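Local atomic coordinates of 2-c-methyl-d-erythritol 4-phosphate cytidylyltransferase (Streptococcus pneumoniae, PDB entry 2VSH), a protein that catalyses the transfer of the cytidylyl group of CTP to D-ribitol 5-phosphate, making CDP-ribitol for teichoic acid precursors. Residues 33-38 with 68-73. Numbering follows the deposited sequence.
Sequences ILIHTI and KYLPLY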
ATOM      1  N   ILE A  33     -17.186  14.221  -2.941  1.00 21.51           N
ATOM      2  CA  ILE A  33     -16.489  13.438  -1.920  1.00 20.54           C
ATOM      3  C   ILE A  33     -16.373  14.199  -0.603  1.00 19.84           C
ATOM      4  O   ILE A  33     -16.635  13.634   0.479  1.00 20.56           O
ATOM      5  CB  ILE A  33     -15.097  12.934  -2.433  1.00 20.63           C
ATOM      6  CG1 ILE A  33     -15.306  11.890  -3.542  1.00 20.89           C
ATOM      7  CG2 ILE A  33     -14.284  12.316  -1.271  1.00 16.36           C
ATOM      8  CD1 ILE A  33     -14.079  11.610  -4.439  1.00 22.32           C
ATOM      9  N   LEU A  34     -16.000  15.481  -0.680  1.00 19.94           N
ATOM     10  CA  LEU A  34     -15.855  16.308   0.518  1.00 19.46           C
ATOM     11  C   LEU A  34     -17.124  16.317   1.369  1.00 19.42           C
ATOM     12  O   LEU A  34     -17.060  16.289   2.603  1.00 18.74           O
ATOM     13  CB  LEU A  34     -15.482  17.755   0.146  1.00 19.50           C
ATOM     14  CG  LEU A  34     -15.412  18.757   1.305  1.00 19.76           C
ATOM     15  CD1 LEU A  34     -14.335  18.391   2.359  1.00 17.96           C
ATOM     16  CD2 LEU A  34     -15.219  20.184   0.790  1.00 19.81           C
ATOM     17  N   ILE A  35     -18.266  16.368   0.694  1.00 20.39           N
ATOM     18  CA  ILE A  35     -19.573  16.404   1.366  1.00 21.20           C
ATOM     19  C   ILE A  35     -19.866  15.095   2.113  1.00 21.53           C
ATOM     20  O   ILE A  35     -20.319  15.132   3.264  1.00 21.01           O
ATOM     21  CB  ILE A  35     -20.697  16.770   0.382  1.00 21.52           C
ATOM     22  CG1 ILE A  35     -20.551  18.233  -0.082  1.00 21.35           C
ATOM     23  CG2 ILE A  35     -22.086  16.490   0.994  1.00 22.17           C
ATOM     24  CD1 ILE A  35     -20.558  19.300   1.067  1.00 21.00           C
ATOM     25  N   HIS A  36     -19.602  13.964   1.453  1.00 22.40           N
ATOM     26  CA  HIS A  36     -19.731  12.641   2.069  1.00 23.16           C
ATOM     27  C   HIS A  36     -18.953  12.598   3.377  1.00 22.24           C
ATOM     28  O   HIS A  36     -19.438  12.078   4.394  1.00 23.07           O
ATOM     29  CB  HIS A  36     -19.152  11.555   1.163  1.00 23.47           C
ATOM     30  CG  HIS A  36     -20.001  11.216  -0.013  1.00 25.62           C
ATOM     31  ND1 HIS A  36     -21.064  10.344   0.067  1.00 28.13           N
ATOM     32  CD2 HIS A  36     -19.932  11.609  -1.306  1.00 25.24           C
ATOM     33  CE1 HIS A  36     -21.628  10.231  -1.122  1.00 30.30           C
ATOM     34  NE2 HIS A  36     -20.958  10.985  -1.973  1.00 29.19           N
ATOM     35  N   THR A  37     -17.732  13.132   3.334  1.00 21.19           N
ATOM     36  CA  THR A  37     -16.814  13.086   4.470  1.00 20.05           C
ATOM     37  C   THR A  37     -17.315  13.976   5.620  1.00 20.37           C
ATOM     38  O   THR A  37     -17.338  13.554   6.785  1.00 21.34           O
ATOM     39  CB  THR A  37     -15.379  13.528   4.039  1.00 19.01           C
ATOM     40  OG1 THR A  37     -14.903  12.666   2.994  1.00 18.35           O
ATOM     41  CG2 THR A  37     -14.413  13.454   5.218  1.00 18.00           C
ATOM     42  N   ILE A  38     -17.706  15.203   5.298  1.00 20.84           N
ATOM     43  CA  ILE A  38     -18.258  16.124   6.308  1.00 21.63           C
ATOM     44  C   ILE A  38     -19.523  15.526   6.958  1.00 23.72           C
ATOM     45  O   ILE A  38     -19.680  15.586   8.184  1.00 23.49           O
ATOM     46  CB  ILE A  38     -18.562  17.511   5.722  1.00 21.53           C
ATOM     47  CG1 ILE A  38     -17.273  18.235   5.326  1.00 21.35           C
ATOM     48  CG2 ILE A  38     -19.340  18.367   6.736  1.00 21.15           C
ATOM     49  CD1 ILE A  38     -17.506  19.519   4.488  1.00 20.70           C
ATOM     50  N   LYS A  68     -25.317  24.232  -0.589  1.00 30.64           N
ATOM     51  CA  LYS A  68     -26.090  23.408  -1.512  1.00 31.39           C
ATOM     52  C   LYS A  68     -26.424  22.034  -0.935  1.00 30.77           C
ATOM     53  O   LYS A  68     -27.557  21.564  -1.062  1.00 31.00           O
ATOM     54  CB  LYS A  68     -25.325  23.210  -2.824  1.00 31.25           C
ATOM     55  CG  LYS A  68     -26.151  22.515  -3.917  1.00 33.69           C
ATOM     56  CD  LYS A  68     -25.341  22.270  -5.180  1.00 32.89           C
ATOM     57  CE  LYS A  68     -26.238  22.071  -6.393  1.00 36.89           C
ATOM     58  NZ  LYS A  68     -27.235  20.981  -6.211  1.00 38.37           N
ATOM     59  N   TYR A  69     -25.431  21.383  -0.328  1.00 28.33           N
ATOM     60  CA  TYR A  69     -25.578  19.986   0.075  1.00 28.42           C
ATOM     61  C   TYR A  69     -25.887  19.784   1.554  1.00 28.54           C
ATOM     62  O   TYR A  69     -26.466  18.768   1.924  1.00 29.17           O
ATOM     63  CB  TYR A  69     -24.352  19.143  -0.355  1.00 26.50           C
ATOM     64  CG  TYR A  69     -24.294  18.936  -1.846  1.00 27.09           C
ATOM     65  CD1 TYR A  69     -23.469  19.723  -2.653  1.00 26.43           C
ATOM     66  CD2 TYR A  69     -25.115  17.986  -2.465  1.00 27.07           C
ATOM     67  CE1 TYR A  69     -23.445  19.536  -4.045  1.00 26.96           C
ATOM     68  CE2 TYR A  69     -25.102  17.799  -3.833  1.00 27.61           C
ATOM     69  CZ  TYR A  69     -24.255  18.562  -4.618  1.00 28.75           C
ATOM     70  OH  TYR A  69     -24.272  18.375  -5.978  1.00 28.13           O
ATOM     71  N   LEU A  70     -25.515  20.752   2.388  1.00 28.77           N
ATOM     72  CA  LEU A  70     -25.647  20.619   3.840  1.00 29.21           C
ATOM     73  C   LEU A  70     -26.179  21.895   4.513  1.00 30.71           C
ATOM     74  O   LEU A  70     -25.636  22.317   5.533  1.00 29.61           O
ATOM     75  CB  LEU A  70     -24.290  20.240   4.437  1.00 27.55           C
ATOM     76  CG  LEU A  70     -23.652  18.907   4.037  1.00 26.21           C
ATOM     77  CD1 LEU A  70     -22.210  18.908   4.469  1.00 25.45           C
ATOM     78  CD2 LEU A  70     -24.386  17.720   4.647  1.00 28.08           C
ATOM     79  N   PRO A  71     -27.243  22.511   3.948  1.00 33.09           N
ATOM     80  CA  PRO A  71     -27.718  23.811   4.444  1.00 35.31           C
ATOM     81  C   PRO A  71     -28.158  23.781   5.910  1.00 36.61           C
ATOM     82  O   PRO A  71     -28.037  24.778   6.611  1.00 37.61           O
ATOM     83  CB  PRO A  71     -28.916  24.130   3.528  1.00 36.59           C
ATOM     84  CG  PRO A  71     -29.355  22.839   3.003  1.00 36.26           C
ATOM     85  CD  PRO A  71     -28.079  22.039   2.830  1.00 34.46           C
ATOM     86  N   LEU A  72     -28.614  22.621   6.362  1.00 37.72           N
ATOM     87  CA  LEU A  72     -29.064  22.416   7.737  1.00 39.11           C
ATOM     88  C   LEU A  72     -27.886  22.430   8.715  1.00 37.48           C
ATOM     89  O   LEU A  72     -28.072  22.638   9.906  1.00 38.31           O
ATOM     90  CB  LEU A  72     -29.785  21.070   7.805  1.00 39.83           C
ATOM     91  CG  LEU A  72     -31.012  20.737   8.637  1.00 42.24           C
ATOM     92  CD1 LEU A  72     -32.063  21.852   8.637  1.00 43.59           C
ATOM     93  CD2 LEU A  72     -31.570  19.437   8.056  1.00 42.42           C
ATOM     94  N   TYR A  73     -26.671  22.221   8.208  1.00 36.18           N
ATOM     95  CA  TYR A  73     -25.480  22.170   9.067  1.00 34.78           C
ATOM     96  C   TYR A  73     -24.503  23.334   8.842  1.00 33.95           C
ATOM     97  O   TYR A  73     -23.379  23.312   9.337  1.00 31.93           O
ATOM     98  CB  TYR A  73     -24.773  20.818   8.921  1.00 34.25           C
ATOM     99  CG  TYR A  73     -25.687  19.628   9.120  1.00 36.24           C
ATOM    100  CD1 TYR A  73     -25.932  19.110  10.397  1.00 38.28           C
ATOM    101  CD2 TYR A  73     -26.311  19.022   8.034  1.00 37.35           C
ATOM    102  CE1 TYR A  73     -26.787  18.016  10.580  1.00 39.77           C
ATOM    103  CE2 TYR A  73     -27.153  17.932   8.199  1.00 39.73           C
ATOM    104  CZ  TYR A  73     -27.387  17.433   9.474  1.00 39.81           C
ATOM    105  OH  TYR A  73     -28.220  16.350   9.624  1.00 41.89           O
TER
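In the Rossmann-like, GT-A type core of this cytidylyltransferase, helix 33-42 packs against the C-terminal end of helix 59-69, and Ile35, Ile38, Tyr69 and Leu70 make the joint. Ile35 touches both Tyr69, the last residue of helix 59-69, and Leu70. Its CG2, anti to the backbone N (chi1 -68° for CG1), lies 3.7 Å from CB of Tyr69, and the two side chains cross at about a right angle. CG1 of Ile35 approaches the phenol ring obliquely, 4.2 Å from CD1 of Tyr69, while the hydroxyl end of the ring leads away from helix 33-42; the Tyr69 side chain also touches Arg31 and Pro32 of strand 31-32. Leu70 is the first residue to leave the helix, yet its CB still points toward helix 33-42. It meets Ile35 tip to tip, Leu70 CD1 standing 3.8 Å from Ile35 CD1. That same Leu70 methyl also reaches Ile38 CG2, at 3.7 Å, and so bridges two residues about one helical turn apart. Ile77 of strand 77-81 touches both Ile38 and Leu70, tying the pair to the central sheet. No hydrogen bond or salt bridge links the segments; the contact rests on apolar groups alone, so cohesion here comes from burial of apolar surface and from fit.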